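Local coordinates for protein isatin hydrolase (Ralstonia solanacearum, PDB 5NMP) that hydrolyses isatin, opening its five-membered lactam ring to give isatinate, in an active site that holds a manganese(II) ion, at residues E123-T128 against V148-D153; S155-D160 against F164-E169; E180-L185 against H216-G221. All coordinates share one frame; numbering follows the deposited sequence.

Contact 1: E123-T128 against V148-D153; sequences EDWLLT and VLFRTD
The aromatic part of this contact is the meeting of W125 and F150. The six-membered portion of the indole comes in at the far end of the phenyl ring, CZ3 of W125 lying 3.7 Å from CZ of F150. Each ring offers its rim to the other, F150 CZ being close to the indole plane and W125 CZ3 close to the phenyl plane, so this is an edge-to-edge touch and not a stack. A chi1 near 180° (-170°) sends the F150 ring off its strand toward segment 123-128. W125 has a second aromatic neighbour in F131, which it meets edge-to-face.

Aliphatic groups enclose the phenyl ring from above and below. CD2 of L127 sits 4.3 Å from the ring plane of F150, over its centre, while CB of L127 passes 4.1 Å from F150 CZ. On the opposite face, the methyl CG2 of T152, two residues further along the chain, is centred 3.6 Å from the plane of F150. F150 is thus held between a leucine and a threonine, with the tryptophan closing its outer edge.

Polar bonds lie within or beyond the segments, none running across. NE of R151 donates to OD1 of D153 at 3.1 Å in a salt bridge, with the oxygen in the guanidinium plane but the nitrogen above the carboxylate plane. E197 OE1 accepts from the backbone N of both T152 and D153, and T128 OG1 caps F131 N at the start of helix 129-139.

W125 and L127 pair through their backbones with G176, whereas 147-151 is an inner strand of the large mixed sheet. The contact is therefore side-chain packing between a small two-stranded parallel sheet and the central sheet of the cyclase-family fold.

Contact 2: S155-D160 against F164-E169; sequences SLRVGD and FLNIRE
F164, near the C-terminal end of the short helix 161-165, packs against the type I beta turn R157-D160 that leads into the same helix. Its amide N bonds D160 O at 2.8 Å, a helical bond from residue 164 back to 160, and the D160 side chain caps the helix start through weak bonds to A162 N and A163 N. A trans first torsion (-172°) carries the phenyl ring past the turn, where CD1 of F164 approaches V158 N obliquely at 4.0 Å. The F164 side chain lies about 9 Å from that of the manganese ligand H80.

R157 lies along the helix end, its chain extended from CG to NE. The guanidinium reaches A163 O through NH1 and forms a salt bridge with E123 through NH2. W154 serves both residues, meeting the F164 ring with planes about 60° apart, bonding F164 O through NE1 and giving R157 a cation-pi contact. NH1 of R157 comes to 4.4 Å from N166 CG, an oblique and loose contact; N166 ND2 bonds H173 O. At the base of the turn, R157 O accepts D160 N at 2.9 Å and has CB of F164 3.7 Å away.

Contact 3: E180-L185 against H216-G221; sequences EAVEWL and HTLMHG
Two crossover helices of the central sheet, 179-187 and 214-221, lie side by side here, with V182 facing L218. Over the segments 180-185 and 216-221 their axes come within 9.8 Å and run almost parallel, at 12°. The branch of V182 that does the touching is CG1, the one trans to the backbone N (chi1 176°). This methyl lies 3.8 Å from CB of L218 and also approaches L218 CD1. Its other neighbour is M219, whose CG is 4.2 Å away, so the valine methyl settles against two successive residues of the partner helix.

On the exposed side, the aliphatic stem of E183 takes over. Its CG rests 3.7 Å from CD1 of L218, the two side chains crossing at a slant, while the carboxylate is engaged within its own helix by Q179 NE2. L218 and M219 both extend the interface to I186, one residue beyond the first segment.

Each helix has a further neighbour: W184 and L185 pack on L132 of helix 129-139, and H216 and H220 touch D82, a ligand of the manganese ion. Helix 179-187 precedes strand 193-195 and helix 214-221 precedes strand 225-228, the two strands being parallel neighbours. Near-parallel helices of this kind are characteristic of consecutive beta-alpha-beta crossovers on one face of a sheet.

How the contacts relate
The three contacts follow one another along the chain without nesting or crossing. Contact 1 closes a loop that contains helix 129-139 and returns to the central sheet at strand 147-151. Just beyond that strand, contact 2 closes a much tighter loop with three helical residues between its segments. The chain then forms helix 179-187, enters the sheet as strand 193-195 and returns in helix 214-221, where contact 3 closes the longest loop. Contact 1 stands between the others: the E123 carboxylate joins it to contact 2, while L127 O lies 3.5 Å from A181 CB of contact 3. Contacts 2 and 3 remain about 13 Å apart at their nearest atoms.

Contact 1: E123-T128 against V148-D153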
loop_
_atom_site.group_PDB
_atom_site.type_symbol
_atom_site.label_atom_id
_atom_site.label_comp_id
_atom_site.label_asym_id
_atom_site.label_seq_id
_atom_site.Cartn_x
_atom_site.Cartn_y
_atom_site.Cartn_z
ATOM N N GLU A 123 0.649 30.389 9.905
ATOM C CA GLU A 123 0.699 28.970 10.217
ATOM C C GLU A 123 -0.616 28.468 10.818
ATOM O O GLU A 123 -0.826 27.263 10.955
ATOM C CB GLU A 123 1.870 28.689 11.161
ATOM C CG GLU A 123 3.227 28.977 10.530
ATOM C CD GLU A 123 4.356 29.036 11.539
ATOM O OE1 GLU A 123 4.134 29.527 12.669
ATOM O OE2 GLU A 123 5.471 28.589 11.200
ATOM N N ASP A 124 -1.505 29.395 11.161
ATOM C CA ASP A 124 -2.808 29.033 11.718
ATOM C C ASP A 124 -3.934 29.304 10.731
ATOM O O ASP A 124 -5.106 29.354 11.112
ATOM C CB ASP A 124 -3.064 29.788 13.018
ATOM C CG ASP A 124 -2.248 29.250 14.168
ATOM O OD1 ASP A 124 -1.544 30.044 14.827
ATOM O OD2 ASP A 124 -2.315 28.028 14.416
ATOM N N TRP A 125 -3.565 29.475 9.465
ATOM C CA TRP A 125 -4.515 29.814 8.410
ATOM C C TRP A 125 -5.632 28.779 8.291
ATOM O O TRP A 125 -5.391 27.574 8.365
ATOM C CB TRP A 125 -3.780 29.955 7.078
ATOM C CG TRP A 125 -4.608 30.530 5.973
ATOM C CD1 TRP A 125 -4.807 31.851 5.699
ATOM C CD2 TRP A 125 -5.337 29.800 4.979
ATOM N NE1 TRP A 125 -5.620 31.989 4.601
ATOM C CE2 TRP A 125 -5.959 30.744 4.140
ATOM C CE3 TRP A 125 -5.525 28.438 4.721
ATOM C CZ2 TRP A 125 -6.756 30.373 3.060
ATOM C CZ3 TRP A 125 -6.317 28.071 3.648
ATOM C CH2 TRP A 125 -6.924 29.034 2.831
ATOM N N LEU A 126 -6.855 29.261 8.106
ATOM C CA LEU A 126 -8.018 28.390 8.058
ATOM C C LEU A 126 -8.650 28.346 6.673
ATOM O O LEU A 126 -8.961 29.383 6.085
ATOM C CB LEU A 126 -9.055 28.837 9.090
ATOM C CG LEU A 126 -8.580 28.843 10.542
ATOM C CD1 LEU A 126 -9.670 29.351 11.468
ATOM C CD2 LEU A 126 -8.123 27.452 10.954
ATOM N N LEU A 127 -8.833 27.132 6.163
ATOM C CA LEU A 127 -9.543 26.907 4.910
ATOM C C LEU A 127 -11.033 27.166 5.107
ATOM O O LEU A 127 -11.684 26.510 5.922
ATOM C CB LEU A 127 -9.309 25.479 4.412
ATOM C CG LEU A 127 -9.973 25.067 3.098
ATOM C CD1 LEU A 127 -9.475 25.932 1.960
ATOM C CD2 LEU A 127 -9.704 23.603 2.811
ATOM N N THR A 128 -11.570 28.125 4.362
ATOM C CA THR A 128 -12.961 28.518 4.538
ATOM C C THR A 128 -13.828 28.122 3.348
ATOM O O THR A 128 -13.319 27.769 2.283
ATOM C CB THR A 128 -13.085 30.034 4.761
ATOM O OG1 THR A 128 -12.617 30.729 3.599
ATOM C CG2 THR A 128 -12.265 30.461 5.961
ATOM N N VAL A 148 -10.173 15.467 -1.329
ATOM C CA VAL A 148 -9.802 16.871 -1.309
ATOM C C VAL A 148 -8.412 16.990 -0.695
ATOM O O VAL A 148 -8.246 16.854 0.517
ATOM C CB VAL A 148 -10.807 17.724 -0.519
ATOM C CG1 VAL A 148 -10.348 19.175 -0.466
ATOM C CG2 VAL A 148 -12.182 17.624 -1.146
ATOM N N LEU A 149 -7.413 17.222 -1.540
ATOM C CA LEU A 149 -6.032 17.315 -1.073
ATOM C C LEU A 149 -5.650 18.765 -0.779
ATOM O O LEU A 149 -5.606 19.610 -1.676
ATOM C CB LEU A 149 -5.077 16.696 -2.099
ATOM C CG LEU A 149 -5.363 15.226 -2.428
ATOM C CD1 LEU A 149 -4.301 14.645 -3.347
ATOM C CD2 LEU A 149 -5.489 14.393 -1.158
ATOM N N PHE A 150 -5.384 19.036 0.495
ATOM C CA PHE A 150 -5.055 20.371 0.980
ATOM C C PHE A 150 -3.553 20.638 0.867
ATOM O O PHE A 150 -2.783 20.245 1.743
ATOM C CB PHE A 150 -5.522 20.511 2.435
ATOM C CG PHE A 150 -5.454 21.911 2.978
ATOM C CD1 PHE A 150 -5.454 23.009 2.133
ATOM C CD2 PHE A 150 -5.393 22.126 4.349
ATOM C CE1 PHE A 150 -5.394 24.296 2.645
ATOM C CE2 PHE A 150 -5.331 23.409 4.867
ATOM C CZ PHE A 150 -5.332 24.497 4.013
ATOM N N ARG A 151 -3.139 21.301 -0.208
ATOM C CA ARG A 151 -1.724 21.619 -0.404
ATOM C C ARG A 151 -1.296 22.853 0.384
ATOM O O ARG A 151 -1.869 23.932 0.225
ATOM C CB ARG A 151 -1.409 21.838 -1.881
ATOM C CG ARG A 151 0.035 22.233 -2.102
ATOM C CD ARG A 151 0.310 22.720 -3.505
ATOM N NE ARG A 151 1.654 23.281 -3.589
ATOM C CZ ARG A 151 2.083 24.064 -4.571
ATOM N NH1 ARG A 151 1.271 24.387 -5.570
ATOM N NH2 ARG A 151 3.325 24.529 -4.551
ATOM N N THR A 152 -0.273 22.692 1.219
ATOM C CA THR A 152 0.203 23.772 2.075
ATOM C C THR A 152 1.720 23.935 2.032
ATOM O O THR A 152 2.264 24.836 2.669
ATOM C CB THR A 152 -0.211 23.538 3.536
ATOM O OG1 THR A 152 0.278 22.261 3.963
ATOM C CG2 THR A 152 -1.727 23.574 3.682
ATOM N N ASP A 153 2.393 23.057 1.290
ATOM C CA ASP A 153 3.860 22.992 1.244
ATOM C C ASP A 153 4.473 22.723 2.619
ATOM O O ASP A 153 5.660 22.959 2.838
ATOM C CB ASP A 153 4.450 24.280 0.652
ATOM C CG ASP A 153 4.481 24.266 -0.867
ATOM O OD1 ASP A 153 3.859 23.366 -1.472
ATOM O OD2 ASP A 153 5.125 25.162 -1.457
#

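Contact 2: S155-D160 against F164-E169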
loop_
_atom_site.group_PDB
_atom_site.type_symbol
_atom_site.label_atom_id
_atom_site.label_comp_id
_atom_site.label_asym_id
_atom_site.label_seq_id
_atom_site.Cartn_x
_atom_site.Cartn_y
_atom_site.Cartn_z
ATOM N N SER A 155 5.057 19.910 3.887
ATOM C CA SER A 155 5.936 18.750 3.782
ATOM C C SER A 155 7.416 19.126 3.706
ATOM O O SER A 155 8.286 18.288 3.940
ATOM C CB SER A 155 5.558 17.913 2.557
ATOM O OG SER A 155 5.595 18.700 1.378
ATOM N N LEU A 156 7.699 20.383 3.380
ATOM C CA LEU A 156 9.078 20.847 3.279
ATOM C C LEU A 156 9.722 21.022 4.655
ATOM O O LEU A 156 10.930 21.237 4.764
ATOM C CB LEU A 156 9.141 22.163 2.499
ATOM C CG LEU A 156 8.635 22.133 1.053
ATOM C CD1 LEU A 156 8.722 23.520 0.426
ATOM C CD2 LEU A 156 9.410 21.113 0.227
ATOM N N ARG A 157 8.910 20.926 5.704
ATOM C CA ARG A 157 9.394 21.071 7.073
ATOM C C ARG A 157 9.860 19.740 7.661
ATOM O O ARG A 157 10.291 19.686 8.812
ATOM C CB ARG A 157 8.301 21.663 7.968
ATOM C CG ARG A 157 7.892 23.089 7.642
ATOM C CD ARG A 157 6.551 23.409 8.295
ATOM N NE ARG A 157 6.116 24.784 8.072
ATOM C CZ ARG A 157 6.091 25.719 9.016
ATOM N NH1 ARG A 157 6.474 25.427 10.254
ATOM N NH2 ARG A 157 5.680 26.946 8.724
ATOM N N VAL A 158 9.771 18.674 6.869
ATOM C CA VAL A 158 9.999 17.316 7.362
ATOM C C VAL A 158 11.413 17.099 7.922
ATOM O O VAL A 158 11.619 16.242 8.781
ATOM C CB VAL A 158 9.718 16.273 6.249
ATOM C CG1 VAL A 158 10.828 16.266 5.207
ATOM C CG2 VAL A 158 9.527 14.889 6.847
ATOM N N GLY A 159 12.379 17.887 7.458
ATOM C CA GLY A 159 13.738 17.781 7.957
ATOM C C GLY A 159 13.910 18.333 9.363
ATOM O O GLY A 159 14.887 18.021 10.044
ATOM N N ASP A 160 12.963 19.161 9.792
ATOM C CA ASP A 160 12.979 19.745 11.131
ATOM C C ASP A 160 11.731 19.309 11.900
ATOM O O ASP A 160 10.644 19.847 11.690
ATOM C CB ASP A 160 13.056 21.275 11.050
ATOM C CG ASP A 160 13.379 21.928 12.391
ATOM O OD1 ASP A 160 13.093 21.332 13.450
ATOM O OD2 ASP A 160 13.921 23.055 12.384
ATOM N N PHE A 164 8.019 20.853 11.999
ATOM C CA PHE A 164 6.952 20.077 11.382
ATOM C C PHE A 164 5.744 19.966 12.307
ATOM O O PHE A 164 4.605 20.120 11.867
ATOM C CB PHE A 164 7.454 18.683 10.997
ATOM C CG PHE A 164 6.474 17.888 10.179
ATOM C CD1 PHE A 164 6.363 18.094 8.812
ATOM C CD2 PHE A 164 5.666 16.934 10.776
ATOM C CE1 PHE A 164 5.461 17.366 8.055
ATOM C CE2 PHE A 164 4.764 16.201 10.025
ATOM C CZ PHE A 164 4.661 16.417 8.663
ATOM N N LEU A 165 5.997 19.699 13.584
ATOM C CA LEU A 165 4.928 19.633 14.574
ATOM C C LEU A 165 4.484 21.042 14.978
ATOM O O LEU A 165 3.302 21.279 15.224
ATOM C CB LEU A 165 5.378 18.840 15.805
ATOM C CG LEU A 165 5.788 17.379 15.593
ATOM C CD1 LEU A 165 6.191 16.738 16.910
ATOM C CD2 LEU A 165 4.678 16.579 14.928
ATOM N N ASN A 166 5.445 21.961 15.033
ATOM C CA ASN A 166 5.207 23.374 15.336
ATOM C C ASN A 166 4.369 23.594 16.588
ATOM O O ASN A 166 3.256 24.111 16.522
ATOM C CB ASN A 166 4.539 24.072 14.156
ATOM C CG ASN A 166 4.668 25.580 14.230
ATOM O OD1 ASN A 166 5.662 26.100 14.736
ATOM N ND2 ASN A 166 3.661 26.290 13.738
ATOM N N ILE A 167 4.930 23.219 17.730
ATOM C CA ILE A 167 4.201 23.233 18.986
ATOM C C ILE A 167 4.678 24.334 19.929
ATOM O O ILE A 167 5.878 24.503 20.156
ATOM C CB ILE A 167 4.311 21.859 19.676
ATOM C CG1 ILE A 167 3.366 20.872 18.986
ATOM C CG2 ILE A 167 4.005 21.959 21.164
ATOM C CD1 ILE A 167 3.367 19.494 19.580
ATOM N N ARG A 168 3.720 25.091 20.455
ATOM C CA ARG A 168 3.992 26.113 21.457
ATOM C C ARG A 168 3.307 25.731 22.771
ATOM O O ARG A 168 2.859 24.595 22.927
ATOM C CB ARG A 168 3.533 27.484 20.962
ATOM C CG ARG A 168 4.150 27.867 19.621
ATOM C CD ARG A 168 4.223 29.373 19.427
ATOM N NE ARG A 168 3.115 29.893 18.629
ATOM C CZ ARG A 168 3.087 29.890 17.301
ATOM N NH1 ARG A 168 4.104 29.382 16.615
ATOM N NH2 ARG A 168 2.040 30.388 16.655
ATOM N N GLU A 169 3.222 26.665 23.714
ATOM C CA GLU A 169 2.701 26.336 25.041
ATOM C C GLU A 169 1.200 26.031 25.019
ATOM O O GLU A 169 0.668 25.422 25.950
ATOM C CB GLU A 169 3.002 27.473 26.028
ATOM C CG GLU A 169 1.793 28.271 26.503
ATOM C CD GLU A 169 1.259 29.219 25.446
ATOM O OE1 GLU A 169 1.919 29.375 24.393
ATOM O OE2 GLU A 169 0.177 29.807 25.670
#

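Contact 3: E180-L185 against H216-G221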
loop_
_atom_site.group_PDB
_atom_site.type_symbol
_atom_site.label_atom_id
_atom_site.label_comp_id
_atom_site.label_asym_id
_atom_site.label_seq_id
_atom_site.Cartn_x
_atom_site.Cartn_y
_atom_site.Cartn_z
ATOM N N GLU A 180 -17.423 24.847 9.250
ATOM C CA GLU A 180 -18.337 25.108 8.145
ATOM C C GLU A 180 -17.808 24.530 6.835
ATOM O O GLU A 180 -18.576 24.012 6.028
ATOM C CB GLU A 180 -18.589 26.611 7.997
ATOM C CG GLU A 180 -19.358 27.246 9.156
ATOM C CD GLU A 180 -18.498 27.494 10.393
ATOM O OE1 GLU A 180 -17.290 27.165 10.372
ATOM O OE2 GLU A 180 -19.033 28.023 11.392
ATOM N N ALA A 181 -16.496 24.614 6.633
ATOM C CA ALA A 181 -15.873 24.064 5.433
ATOM C C ALA A 181 -16.004 22.543 5.398
ATOM O O ALA A 181 -16.317 21.959 4.362
ATOM C CB ALA A 181 -14.415 24.473 5.357
ATOM N N VAL A 182 -15.759 21.909 6.540
ATOM C CA VAL A 182 -15.909 20.466 6.657
ATOM C C VAL A 182 -17.358 20.060 6.385
ATOM O O VAL A 182 -17.613 19.105 5.650
ATOM C CB VAL A 182 -15.473 19.966 8.050
ATOM C CG1 VAL A 182 -15.736 18.473 8.195
ATOM C CG2 VAL A 182 -13.998 20.269 8.282
ATOM N N GLU A 183 -18.302 20.796 6.967
ATOM C CA GLU A 183 -19.724 20.539 6.746
ATOM C C GLU A 183 -20.110 20.703 5.275
ATOM O O GLU A 183 -20.887 19.913 4.738
ATOM C CB GLU A 183 -20.578 21.466 7.617
ATOM C CG GLU A 183 -20.539 21.134 9.099
ATOM C CD GLU A 183 -21.253 22.165 9.958
ATOM O OE1 GLU A 183 -21.548 23.272 9.455
ATOM O OE2 GLU A 183 -21.514 21.864 11.143
ATOM N N TRP A 184 -19.560 21.726 4.628
ATOM C CA TRP A 184 -19.844 22.003 3.222
ATOM C C TRP A 184 -19.297 20.904 2.313
ATOM O O TRP A 184 -19.991 20.428 1.415
ATOM C CB TRP A 184 -19.259 23.364 2.827
ATOM C CG TRP A 184 -19.612 23.819 1.444
ATOM C CD1 TRP A 184 -20.779 24.401 1.048
ATOM C CD2 TRP A 184 -18.781 23.753 0.279
ATOM N NE1 TRP A 184 -20.733 24.694 -0.293
ATOM C CE2 TRP A 184 -19.517 24.306 -0.790
ATOM C CE3 TRP A 184 -17.491 23.275 0.034
ATOM C CZ2 TRP A 184 -19.006 24.394 -2.083
ATOM C CZ3 TRP A 184 -16.983 23.365 -1.251
ATOM C CH2 TRP A 184 -17.741 23.919 -2.293
ATOM N N LEU A 185 -18.052 20.502 2.555
ATOM C CA LEU A 185 -17.418 19.444 1.772
ATOM C C LEU A 185 -18.189 18.128 1.850
ATOM O O LEU A 185 -18.318 17.416 0.854
ATOM C CB LEU A 185 -15.976 19.224 2.237
ATOM C CG LEU A 185 -14.958 20.277 1.801
ATOM C CD1 LEU A 185 -13.570 19.912 2.294
ATOM C CD2 LEU A 185 -14.965 20.431 0.287
ATOM N N HIS A 216 -11.898 15.463 11.885
ATOM C CA HIS A 216 -11.945 14.107 12.426
ATOM C C HIS A 216 -13.363 13.703 12.827
ATOM O O HIS A 216 -13.840 12.631 12.454
ATOM C CB HIS A 216 -11.016 13.971 13.634
ATOM C CG HIS A 216 -9.596 13.669 13.273
ATOM N ND1 HIS A 216 -8.662 14.654 13.034
ATOM C CD2 HIS A 216 -8.950 12.490 13.112
ATOM C CE1 HIS A 216 -7.503 14.094 12.741
ATOM N NE2 HIS A 216 -7.649 12.782 12.781
ATOM N N THR A 217 -14.031 14.571 13.581
ATOM C CA THR A 217 -15.354 14.273 14.115
ATOM C C THR A 217 -16.398 14.053 13.025
ATOM O O THR A 217 -17.147 13.076 13.066
ATOM C CB THR A 217 -15.857 15.401 15.040
ATOM O OG1 THR A 217 -14.923 15.604 16.107
ATOM C CG2 THR A 217 -17.211 15.041 15.622
ATOM N N LEU A 218 -16.442 14.956 12.050
ATOM C CA LEU A 218 -17.514 14.940 11.063
ATOM C C LEU A 218 -17.225 14.017 9.879
ATOM O O LEU A 218 -18.136 13.356 9.380
ATOM C CB LEU A 218 -17.799 16.362 10.569
ATOM C CG LEU A 218 -18.243 17.358 11.652
ATOM C CD1 LEU A 218 -18.484 18.749 11.066
ATOM C CD2 LEU A 218 -19.479 16.867 12.405
ATOM N N MET A 219 -15.973 13.959 9.430
ATOM C CA MET A 219 -15.628 13.094 8.300
ATOM C C MET A 219 -15.763 11.627 8.684
ATOM O O MET A 219 -16.431 10.861 7.994
ATOM C CB MET A 219 -14.212 13.376 7.795
ATOM C CG MET A 219 -14.029 14.764 7.198
ATOM S SD MET A 219 -14.665 14.917 5.521
ATOM C CE MET A 219 -13.620 13.743 4.701
ATOM N N HIS A 220 -15.136 11.236 9.789
ATOM C CA HIS A 220 -15.253 9.865 10.266
ATOM C C HIS A 220 -16.684 9.589 10.719
ATOM O O HIS A 220 -17.172 8.462 10.615
ATOM C CB HIS A 220 -14.262 9.601 11.399
ATOM C CG HIS A 220 -12.833 9.771 10.996
ATOM N ND1 HIS A 220 -12.380 9.492 9.722
ATOM C CD2 HIS A 220 -11.752 10.208 11.687
ATOM C CE1 HIS A 220 -11.087 9.741 9.650
ATOM N NE2 HIS A 220 -10.679 10.177 10.831
ATOM N N GLY A 221 -17.358 10.632 11.200
ATOM C CA GLY A 221 -18.742 10.528 11.620
ATOM C C GLY A 221 -19.678 10.320 10.445
ATOM O O GLY A 221 -20.818 9.883 10.615
#